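Local coordinates for heavy metal cation tricomponent efflux pump ZneA(CzcA-like) (Cupriavidus metallidurans, PDB 4K0J), which exports zinc ions as the inner-membrane RND transporter of a three-component efflux pump, exchanging Zn(II) for protons, at residues 70-78 with 107-115; 538-548 with 900-911. All coordinates share one frame; numbering follows the deposited sequence.

In the fold
Contact 1 (70-78 with 107-115) lies in the periplasmic porter region and pairs two helices on one face of a sheet, with a second subunit close by. Contact 2 (538-548 with 900-911) joins a loop leaving one membrane helix to the turn between two others, and no other chain touches it. The centres of contact 1 and contact 2 are about 43 Å apart, on opposite sides of the chain's centre, and no element is shared. Both are partly buried. Contact 1 has an aliphatic core bordered by arginines; contact 2 runs from leucine, isoleucine and histidine at a helix end to a weak backbone bond at the start of the next helix.

Contact 1. Residues 70-78 with 107-115; sequences EREIMGVPG and RQRLQERIN
Two helices of a ferredoxin-like beta-alpha-beta-beta-alpha-beta subdomain, 62-73 and 103-113, meet here through Ile73 and Arg113, with Val76 joining from the turn after the first, in the porter region of this RND pump. They pack on the sheet that contains strands 46-52, 79-87 and 90-97. On the side nearest the sheet, Ile73 sends its two branches to different partners. Ile73 CG2, anti to the backbone N, lies 3.7 Å from Leu110 CD1, while CG1 extends to put Ile73 CD1 3.5 Å from Ile114 CG2. Val49 and Met82 also touch Ile73, so it is enclosed between helix 103-113 and the sheet.

A type I turn runs from Ile73 to Val76, with Val76 N donating to Ile73 O at 3.0 Å. The turn brings Val76 CG1 onto the aliphatic stem of Arg113, 3.5 Å from Arg113 CG. Bent at both chi2 (-56°) and chi3 (-57°), Arg113 folds its guanidinium over the turn. One face of that group covers Glu72 O, which already accepts from Gly75 N, and Gly75 O lies near its plane at the edge. The contact with Glu72 O is made through the face and is not a hydrogen bond.

Arg109 faces the neighbouring subunit, where Tyr104 of that subunit packs on both Arg109 and Pro77. Glu112 also binds Arg107 of the same neighbour, consistent with helices lining the central axis of RND trimers. Pro77 crosses the Arg109 chain at about a right angle, Pro77 CG 3.8 Å from Arg109 CD; beyond this, Arg109 NH1 reaches Glu112 OE2 in a salt bridge of 2.5 Å, nearly straight at 161°.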
loop_
_atom_site.group_PDB
_atom_site.type_symbol
_atom_site.label_atom_id
_atom_site.label_comp_id
_atom_site.label_asym_id
_atom_site.label_seq_id
_atom_site.Cartn_x
_atom_site.Cartn_y
_atom_site.Cartn_z
ATOM N N GLU C 70 20.165 -14.353 5.644
ATOM C CA GLU C 70 19.182 -15.151 6.365
ATOM C C GLU C 70 18.891 -14.532 7.730
ATOM O O GLU C 70 17.745 -14.536 8.184
ATOM C CB GLU C 70 19.643 -16.608 6.502
ATOM C CG GLU C 70 18.570 -17.555 7.028
ATOM C CD GLU C 70 18.927 -19.020 6.844
ATOM O OE1 GLU C 70 18.321 -19.873 7.530
ATOM O OE2 GLU C 70 19.805 -19.316 6.006
ATOM N N ARG C 71 19.927 -13.985 8.366
ATOM C CA ARG C 71 19.762 -13.282 9.639
ATOM C C ARG C 71 18.782 -12.111 9.525
ATOM O O ARG C 71 17.790 -12.056 10.252
ATOM C CB ARG C 71 21.107 -12.783 10.177
ATOM C CG ARG C 71 22.119 -13.878 10.483
ATOM C CD ARG C 71 23.295 -13.325 11.277
ATOM N NE ARG C 71 24.328 -14.327 11.523
ATOM C CZ ARG C 71 25.507 -14.355 10.908
ATOM N NH1 ARG C 71 25.810 -13.431 10.004
ATOM N NH2 ARG C 71 26.386 -15.306 11.201
ATOM N N GLU C 72 19.053 -11.178 8.616
ATOM C CA GLU C 72 18.165 -10.018 8.472
ATOM C C GLU C 72 16.766 -10.368 7.931
ATOM O O GLU C 72 15.752 -9.937 8.476
ATOM C CB GLU C 72 18.822 -8.907 7.640
ATOM C CG GLU C 72 19.487 -9.365 6.351
ATOM C CD GLU C 72 20.314 -8.266 5.701
ATOM O OE1 GLU C 72 21.346 -8.581 5.067
ATOM O OE2 GLU C 72 19.930 -7.085 5.825
ATOM N N ILE C 73 16.728 -11.163 6.871
ATOM C CA ILE C 73 15.478 -11.559 6.231
ATOM C C ILE C 73 14.566 -12.409 7.129
ATOM O O ILE C 73 13.343 -12.354 7.001
ATOM C CB ILE C 73 15.760 -12.279 4.891
ATOM C CG1 ILE C 73 16.477 -11.330 3.928
ATOM C CG2 ILE C 73 14.483 -12.797 4.250
ATOM C CD1 ILE C 73 16.825 -11.968 2.600
ATOM N N MET C 74 15.148 -13.180 8.048
ATOM C CA MET C 74 14.343 -13.992 8.972
ATOM C C MET C 74 13.332 -13.129 9.731
ATOM O O MET C 74 12.259 -13.598 10.108
ATOM C CB MET C 74 15.239 -14.756 9.954
ATOM C CG MET C 74 14.494 -15.611 10.982
ATOM S SD MET C 74 13.641 -17.051 10.301
ATOM C CE MET C 74 12.807 -17.688 11.752
ATOM N N GLY C 75 13.675 -11.860 9.922
ATOM C CA GLY C 75 12.834 -10.940 10.661
ATOM C C GLY C 75 11.794 -10.186 9.847
ATOM O O GLY C 75 11.130 -9.300 10.382
ATOM N N VAL C 76 11.644 -10.517 8.566
ATOM C CA VAL C 76 10.597 -9.879 7.772
ATOM C C VAL C 76 9.230 -10.219 8.350
ATOM O O VAL C 76 8.985 -11.352 8.769
ATOM C CB VAL C 76 10.640 -10.254 6.268
ATOM C CG1 VAL C 76 11.962 -9.834 5.652
ATOM C CG2 VAL C 76 10.379 -11.743 6.057
ATOM N N PRO C 77 8.340 -9.223 8.404
ATOM C CA PRO C 77 6.991 -9.438 8.925
ATOM C C PRO C 77 6.203 -10.399 8.046
ATOM O O PRO C 77 6.407 -10.440 6.834
ATOM C CB PRO C 77 6.373 -8.043 8.864
ATOM C CG PRO C 77 7.163 -7.325 7.830
ATOM C CD PRO C 77 8.554 -7.823 8.006
ATOM N N GLY C 78 5.320 -11.173 8.666
ATOM C CA GLY C 78 4.457 -12.081 7.935
ATOM C C GLY C 78 5.166 -13.311 7.406
ATOM O O GLY C 78 4.592 -14.076 6.635
ATOM N N ARG C 107 6.723 -8.444 -0.832
ATOM C CA ARG C 107 7.872 -8.222 -1.704
ATOM C C ARG C 107 8.562 -6.923 -1.329
ATOM O O ARG C 107 9.769 -6.770 -1.516
ATOM C CB ARG C 107 7.430 -8.140 -3.162
ATOM C CG ARG C 107 6.625 -9.323 -3.639
ATOM C CD ARG C 107 7.482 -10.242 -4.463
ATOM N NE ARG C 107 8.115 -9.535 -5.569
ATOM C CZ ARG C 107 8.780 -10.143 -6.544
ATOM N NH1 ARG C 107 9.335 -9.436 -7.520
ATOM N NH2 ARG C 107 8.887 -11.464 -6.542
ATOM N N GLN C 108 7.780 -5.989 -0.803
ATOM C CA GLN C 108 8.311 -4.703 -0.389
ATOM C C GLN C 108 9.096 -4.824 0.909
ATOM O O GLN C 108 10.156 -4.221 1.050
ATOM C CB GLN C 108 7.190 -3.671 -0.238
ATOM C CG GLN C 108 7.681 -2.241 -0.180
ATOM C CD GLN C 108 8.521 -1.876 -1.384
ATOM O OE1 GLN C 108 9.582 -1.265 -1.253
ATOM N NE2 GLN C 108 8.048 -2.248 -2.571
ATOM N N ARG C 109 8.578 -5.596 1.857
ATOM C CA ARG C 109 9.278 -5.784 3.124
ATOM C C ARG C 109 10.594 -6.518 2.882
ATOM O O ARG C 109 11.651 -6.176 3.442
ATOM C CB ARG C 109 8.413 -6.583 4.101
ATOM C CG ARG C 109 6.977 -6.094 4.240
ATOM C CD ARG C 109 6.870 -4.816 5.057
ATOM N NE ARG C 109 7.215 -3.622 4.287
ATOM C CZ ARG C 109 6.376 -2.979 3.481
ATOM N NH1 ARG C 109 6.784 -1.902 2.829
ATOM N NH2 ARG C 109 5.134 -3.409 3.325
ATOM N N LEU C 110 10.502 -7.534 2.034
ATOM C CA LEU C 110 11.649 -8.324 1.632
ATOM C C LEU C 110 12.679 -7.400 1.012
ATOM O O LEU C 110 13.822 -7.345 1.455
ATOM C CB LEU C 110 11.214 -9.377 0.614
ATOM C CG LEU C 110 12.086 -10.621 0.464
ATOM C CD1 LEU C 110 12.158 -11.357 1.789
ATOM C CD2 LEU C 110 11.525 -11.514 -0.630
ATOM N N GLN C 111 12.253 -6.657 -0.005
ATOM C CA GLN C 111 13.139 -5.743 -0.717
ATOM C C GLN C 111 13.788 -4.725 0.219
ATOM O O GLN C 111 14.953 -4.369 0.041
ATOM C CB GLN C 111 12.388 -5.023 -1.834
ATOM C CG GLN C 111 13.305 -4.329 -2.816
ATOM C CD GLN C 111 14.287 -5.288 -3.456
ATOM O OE1 GLN C 111 13.924 -6.398 -3.847
ATOM N NE2 GLN C 111 15.539 -4.867 -3.563
ATOM N N GLU C 112 13.033 -4.266 1.213
ATOM C CA GLU C 112 13.566 -3.343 2.207
ATOM C C GLU C 112 14.689 -4.003 2.990
ATOM O O GLU C 112 15.770 -3.431 3.139
ATOM C CB GLU C 112 12.470 -2.879 3.167
ATOM C CG GLU C 112 11.504 -1.866 2.581
ATOM C CD GLU C 112 10.424 -1.453 3.567
ATOM O OE1 GLU C 112 10.770 -1.035 4.694
ATOM O OE2 GLU C 112 9.229 -1.550 3.214
ATOM N N ARG C 113 14.435 -5.215 3.477
ATOM C CA ARG C 113 15.404 -5.907 4.328
ATOM C C ARG C 113 16.699 -6.309 3.616
ATOM O O ARG C 113 17.768 -6.312 4.224
ATOM C CB ARG C 113 14.763 -7.125 4.996
ATOM C CG ARG C 113 13.616 -6.774 5.922
ATOM C CD ARG C 113 14.051 -5.787 6.985
ATOM N NE ARG C 113 15.178 -6.291 7.762
ATOM C CZ ARG C 113 15.057 -7.077 8.825
ATOM N NH1 ARG C 113 13.856 -7.461 9.236
ATOM N NH2 ARG C 113 16.138 -7.490 9.475
ATOM N N ILE C 114 16.607 -6.643 2.332
ATOM C CA ILE C 114 17.786 -7.064 1.574
ATOM C C ILE C 114 18.651 -5.882 1.140
ATOM O O ILE C 114 19.654 -6.061 0.443
ATOM C CB ILE C 114 17.415 -7.899 0.328
ATOM C CG1 ILE C 114 16.812 -7.013 -0.762
ATOM C CG2 ILE C 114 16.455 -9.006 0.690
ATOM C CD1 ILE C 114 16.503 -7.759 -2.044
ATOM N N ASN C 115 18.256 -4.678 1.544
ATOM C CA ASN C 115 19.029 -3.478 1.250
ATOM C C ASN C 115 19.752 -2.961 2.490
ATOM O O ASN C 115 19.940 -3.695 3.464
ATOM C CB ASN C 115 18.134 -2.382 0.663
ATOM C CG ASN C 115 17.745 -2.647 -0.787
ATOM O OD1 ASN C 115 18.479 -2.301 -1.714
ATOM N ND2 ASN C 115 16.579 -3.248 -0.986
#

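Contact 2. Residues 538-548 with 900-911; sequences LGATIGRDFLP and VALHLRGMTLNV
Leu902 O accepts two backbone N-H groups from opposite faces of its carbonyl plane, Met907 N at 2.9 Å and Gly906 N at 3.3 Å, while Ile542 CD1 rests against Leu902 CB. These bonds close helix 891-905, where Gly906 turns away with positive phi. The same Ile542 CD1 sits over a face of His903, 3.8 Å from the ring centroid, a CH-pi contact. With CG1 anti to the backbone N (chi1 -170°), Ile542 points this methyl at the ring, which is tethered by ND1 to Leu899 O. Beside it, Leu538 CD2 meets Val900 CG1 at 3.6 Å.

Farther along, Asp545 crosses Thr908 without a hydrogen bond. Asn910 is the N-cap of helix 911-939; its ND2 binds Thr908 OG1 weakly, and Pro548 CD packs on Asn910 CG at 3.7 Å. Past the cap, Val911 N gives Phe546 O a weak bond of 3.4 Å, well aligned at 164°. Among side chains, then, the contact is largely apolar at the helix end, where Leu538, Ile542, Val900 and the His903 ring face gather, and grows more polar toward the start of the next helix, where the backbones themselves are joined.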
loop_
_atom_site.group_PDB
_atom_site.type_symbol
_atom_site.label_atom_id
_atom_site.label_comp_id
_atom_site.label_asym_id
_atom_site.label_seq_id
_atom_site.Cartn_x
_atom_site.Cartn_y
_atom_site.Cartn_z
ATOM N N LEU C 538 -16.101 -48.719 9.848
ATOM C CA LEU C 538 -16.010 -48.910 8.409
ATOM C C LEU C 538 -15.261 -47.705 7.861
ATOM O O LEU C 538 -14.508 -47.807 6.890
ATOM C CB LEU C 538 -17.402 -49.012 7.785
ATOM C CG LEU C 538 -17.466 -49.456 6.322
ATOM C CD1 LEU C 538 -16.831 -50.827 6.144
ATOM C CD2 LEU C 538 -18.904 -49.466 5.833
ATOM N N GLY C 539 -15.471 -46.563 8.511
ATOM C CA GLY C 539 -14.703 -45.365 8.238
ATOM C C GLY C 539 -13.466 -45.329 9.113
ATOM O O GLY C 539 -12.679 -44.383 9.069
ATOM N N ALA C 540 -13.302 -46.369 9.924
ATOM C CA ALA C 540 -12.118 -46.515 10.758
ATOM C C ALA C 540 -11.059 -47.298 9.997
ATOM O O ALA C 540 -9.889 -47.318 10.379
ATOM C CB ALA C 540 -12.469 -47.220 12.054
ATOM N N THR C 541 -11.484 -47.940 8.915
ATOM C CA THR C 541 -10.593 -48.742 8.091
ATOM C C THR C 541 -10.298 -48.052 6.764
ATOM O O THR C 541 -9.410 -48.472 6.023
ATOM C CB THR C 541 -11.193 -50.129 7.810
ATOM O OG1 THR C 541 -12.448 -49.978 7.135
ATOM C CG2 THR C 541 -11.408 -50.888 9.111
ATOM N N ILE C 542 -11.048 -46.992 6.471
ATOM C CA ILE C 542 -10.869 -46.245 5.229
ATOM C C ILE C 542 -9.496 -45.569 5.179
ATOM O O ILE C 542 -8.972 -45.123 6.202
ATOM C CB ILE C 542 -11.995 -45.194 5.021
ATOM C CG1 ILE C 542 -11.937 -44.597 3.612
ATOM C CG2 ILE C 542 -11.914 -44.088 6.061
ATOM C CD1 ILE C 542 -12.087 -45.616 2.509
ATOM N N GLY C 543 -8.909 -45.523 3.987
ATOM C CA GLY C 543 -7.651 -44.830 3.789
ATOM C C GLY C 543 -7.861 -43.329 3.791
ATOM O O GLY C 543 -8.952 -42.851 3.489
ATOM N N ARG C 544 -6.818 -42.582 4.134
ATOM C CA ARG C 544 -6.913 -41.128 4.197
ATOM C C ARG C 544 -5.833 -40.452 3.357
ATOM O O ARG C 544 -4.655 -40.791 3.458
ATOM C CB ARG C 544 -6.832 -40.652 5.649
ATOM C CG ARG C 544 -8.012 -41.077 6.515
ATOM C CD ARG C 544 -7.748 -40.801 7.987
ATOM N NE ARG C 544 -7.213 -39.459 8.204
ATOM C CZ ARG C 544 -6.744 -39.019 9.369
ATOM N NH1 ARG C 544 -6.741 -39.815 10.431
ATOM N NH2 ARG C 544 -6.276 -37.782 9.471
ATOM N N ASP C 545 -6.244 -39.498 2.526
ATOM C CA ASP C 545 -5.313 -38.722 1.711
ATOM C C ASP C 545 -5.382 -37.246 2.086
ATOM O O ASP C 545 -5.567 -36.899 3.253
ATOM C CB ASP C 545 -5.630 -38.887 0.220
ATOM C CG ASP C 545 -5.287 -40.269 -0.304
ATOM O OD1 ASP C 545 -5.228 -40.437 -1.541
ATOM O OD2 ASP C 545 -5.069 -41.183 0.517
ATOM N N PHE C 546 -5.222 -36.383 1.087
ATOM C CA PHE C 546 -5.447 -34.953 1.260
ATOM C C PHE C 546 -6.199 -34.393 0.060
ATOM O O PHE C 546 -7.007 -33.475 0.192
ATOM C CB PHE C 546 -4.136 -34.198 1.457
ATOM C CG PHE C 546 -4.300 -32.708 1.468
ATOM C CD1 PHE C 546 -3.977 -31.955 0.355
ATOM C CD2 PHE C 546 -4.800 -32.063 2.583
ATOM C CE1 PHE C 546 -4.136 -30.585 0.356
ATOM C CE2 PHE C 546 -4.957 -30.691 2.592
ATOM C CZ PHE C 546 -4.624 -29.952 1.475
ATOM N N LEU C 547 -5.911 -34.948 -1.110
ATOM C CA LEU C 547 -6.673 -34.666 -2.320
ATOM C C LEU C 547 -6.345 -35.715 -3.375
ATOM O O LEU C 547 -5.247 -36.269 -3.377
ATOM C CB LEU C 547 -6.406 -33.244 -2.839
ATOM C CG LEU C 547 -4.978 -32.684 -2.921
ATOM C CD1 LEU C 547 -4.135 -33.321 -4.031
ATOM C CD2 LEU C 547 -5.023 -31.172 -3.092
ATOM N N PRO C 548 -7.304 -36.006 -4.268
ATOM C CA PRO C 548 -7.055 -36.932 -5.379
ATOM C C PRO C 548 -5.990 -36.407 -6.338
ATOM O O PRO C 548 -5.572 -35.252 -6.225
ATOM C CB PRO C 548 -8.419 -37.026 -6.079
ATOM C CG PRO C 548 -9.199 -35.852 -5.594
ATOM C CD PRO C 548 -8.712 -35.581 -4.210
ATOM N N VAL C 900 -19.525 -46.575 2.245
ATOM C CA VAL C 900 -19.570 -47.825 1.489
ATOM C C VAL C 900 -19.314 -47.567 0.010
ATOM O O VAL C 900 -18.883 -48.458 -0.720
ATOM C CB VAL C 900 -20.909 -48.578 1.648
ATOM C CG1 VAL C 900 -21.191 -48.865 3.111
ATOM C CG2 VAL C 900 -22.048 -47.800 1.013
ATOM N N ALA C 901 -19.581 -46.339 -0.423
ATOM C CA ALA C 901 -19.374 -45.962 -1.813
ATOM C C ALA C 901 -17.903 -45.655 -2.072
ATOM O O ALA C 901 -17.412 -45.830 -3.187
ATOM C CB ALA C 901 -20.246 -44.774 -2.179
ATOM N N LEU C 902 -17.204 -45.198 -1.038
ATOM C CA LEU C 902 -15.772 -44.949 -1.146
ATOM C C LEU C 902 -15.025 -46.264 -1.347
ATOM O O LEU C 902 -14.143 -46.360 -2.199
ATOM C CB LEU C 902 -15.246 -44.206 0.087
ATOM C CG LEU C 902 -15.708 -42.755 0.258
ATOM C CD1 LEU C 902 -15.152 -42.149 1.537
ATOM C CD2 LEU C 902 -15.316 -41.911 -0.948
ATOM N N HIS C 903 -15.394 -47.279 -0.570
ATOM C CA HIS C 903 -14.812 -48.609 -0.722
ATOM C C HIS C 903 -15.231 -49.248 -2.046
ATOM O O HIS C 903 -14.525 -50.103 -2.578
ATOM C CB HIS C 903 -15.227 -49.523 0.436
ATOM C CG HIS C 903 -14.699 -49.096 1.771
ATOM N ND1 HIS C 903 -15.096 -47.931 2.391
ATOM C CD2 HIS C 903 -13.815 -49.686 2.610
ATOM C CE1 HIS C 903 -14.477 -47.820 3.553
ATOM N NE2 HIS C 903 -13.692 -48.871 3.710
ATOM N N LEU C 904 -16.381 -48.831 -2.571
ATOM C CA LEU C 904 -16.933 -49.412 -3.795
ATOM C C LEU C 904 -16.027 -49.224 -5.010
ATOM O O LEU C 904 -15.577 -50.198 -5.613
ATOM C CB LEU C 904 -18.323 -48.835 -4.086
ATOM C CG LEU C 904 -19.010 -49.310 -5.371
ATOM C CD1 LEU C 904 -19.311 -50.799 -5.308
ATOM C CD2 LEU C 904 -20.280 -48.513 -5.635
ATOM N N ARG C 905 -15.768 -47.970 -5.369
ATOM C CA ARG C 905 -14.965 -47.666 -6.551
ATOM C C ARG C 905 -13.466 -47.738 -6.274
ATOM O O ARG C 905 -12.661 -47.834 -7.203
ATOM C CB ARG C 905 -15.337 -46.293 -7.123
ATOM C CG ARG C 905 -16.722 -46.239 -7.740
ATOM C CD ARG C 905 -16.860 -45.069 -8.702
ATOM N NE ARG C 905 -16.929 -43.783 -8.017
ATOM C CZ ARG C 905 -17.112 -42.619 -8.635
ATOM N NH1 ARG C 905 -17.241 -42.581 -9.955
ATOM N NH2 ARG C 905 -17.166 -41.492 -7.939
ATOM N N GLY C 906 -13.096 -47.699 -4.998
ATOM C CA GLY C 906 -11.697 -47.725 -4.608
ATOM C C GLY C 906 -11.138 -46.327 -4.425
ATOM O O GLY C 906 -10.400 -45.823 -5.273
ATOM N N MET C 907 -11.497 -45.697 -3.310
ATOM C CA MET C 907 -11.082 -44.327 -3.031
ATOM C C MET C 907 -10.594 -44.170 -1.596
ATOM O O MET C 907 -10.488 -45.146 -0.853
ATOM C CB MET C 907 -12.239 -43.355 -3.287
ATOM C CG MET C 907 -12.710 -43.305 -4.731
ATOM S SD MET C 907 -14.178 -42.278 -4.949
ATOM C CE MET C 907 -13.607 -40.726 -4.262
ATOM N N THR C 908 -10.306 -42.930 -1.214
ATOM C CA THR C 908 -9.852 -42.620 0.135
ATOM C C THR C 908 -10.757 -41.578 0.785
ATOM O O THR C 908 -11.906 -41.409 0.382
ATOM C CB THR C 908 -8.410 -42.097 0.128
ATOM O OG1 THR C 908 -8.341 -40.903 -0.664
ATOM C CG2 THR C 908 -7.474 -43.140 -0.455
ATOM N N LEU C 909 -10.232 -40.879 1.788
ATOM C CA LEU C 909 -11.000 -39.854 2.490
ATOM C C LEU C 909 -10.297 -38.502 2.443
ATOM O O LEU C 909 -9.629 -38.103 3.398
ATOM C CB LEU C 909 -11.238 -40.261 3.942
ATOM C CG LEU C 909 -12.308 -39.446 4.660
ATOM C CD1 LEU C 909 -13.638 -39.646 3.961
ATOM C CD2 LEU C 909 -12.404 -39.842 6.121
ATOM N N ASN C 910 -10.457 -37.800 1.327
ATOM C CA ASN C 910 -9.796 -36.517 1.115
ATOM C C ASN C 910 -10.663 -35.344 1.546
ATOM O O ASN C 910 -11.841 -35.521 1.855
ATOM C CB ASN C 910 -9.420 -36.373 -0.356
ATOM C CG ASN C 910 -10.417 -37.050 -1.274
ATOM O OD1 ASN C 910 -11.428 -36.461 -1.654
ATOM N ND2 ASN C 910 -10.144 -38.302 -1.624
ATOM N N VAL C 911 -10.082 -34.148 1.562
ATOM C CA VAL C 911 -10.817 -32.944 1.946
ATOM C C VAL C 911 -12.015 -32.720 1.022
ATOM O O VAL C 911 -13.047 -32.186 1.436
ATOM C CB VAL C 911 -9.897 -31.694 1.977
ATOM C CG1 VAL C 911 -9.403 -31.340 0.585
ATOM C CG2 VAL C 911 -10.619 -30.513 2.603
#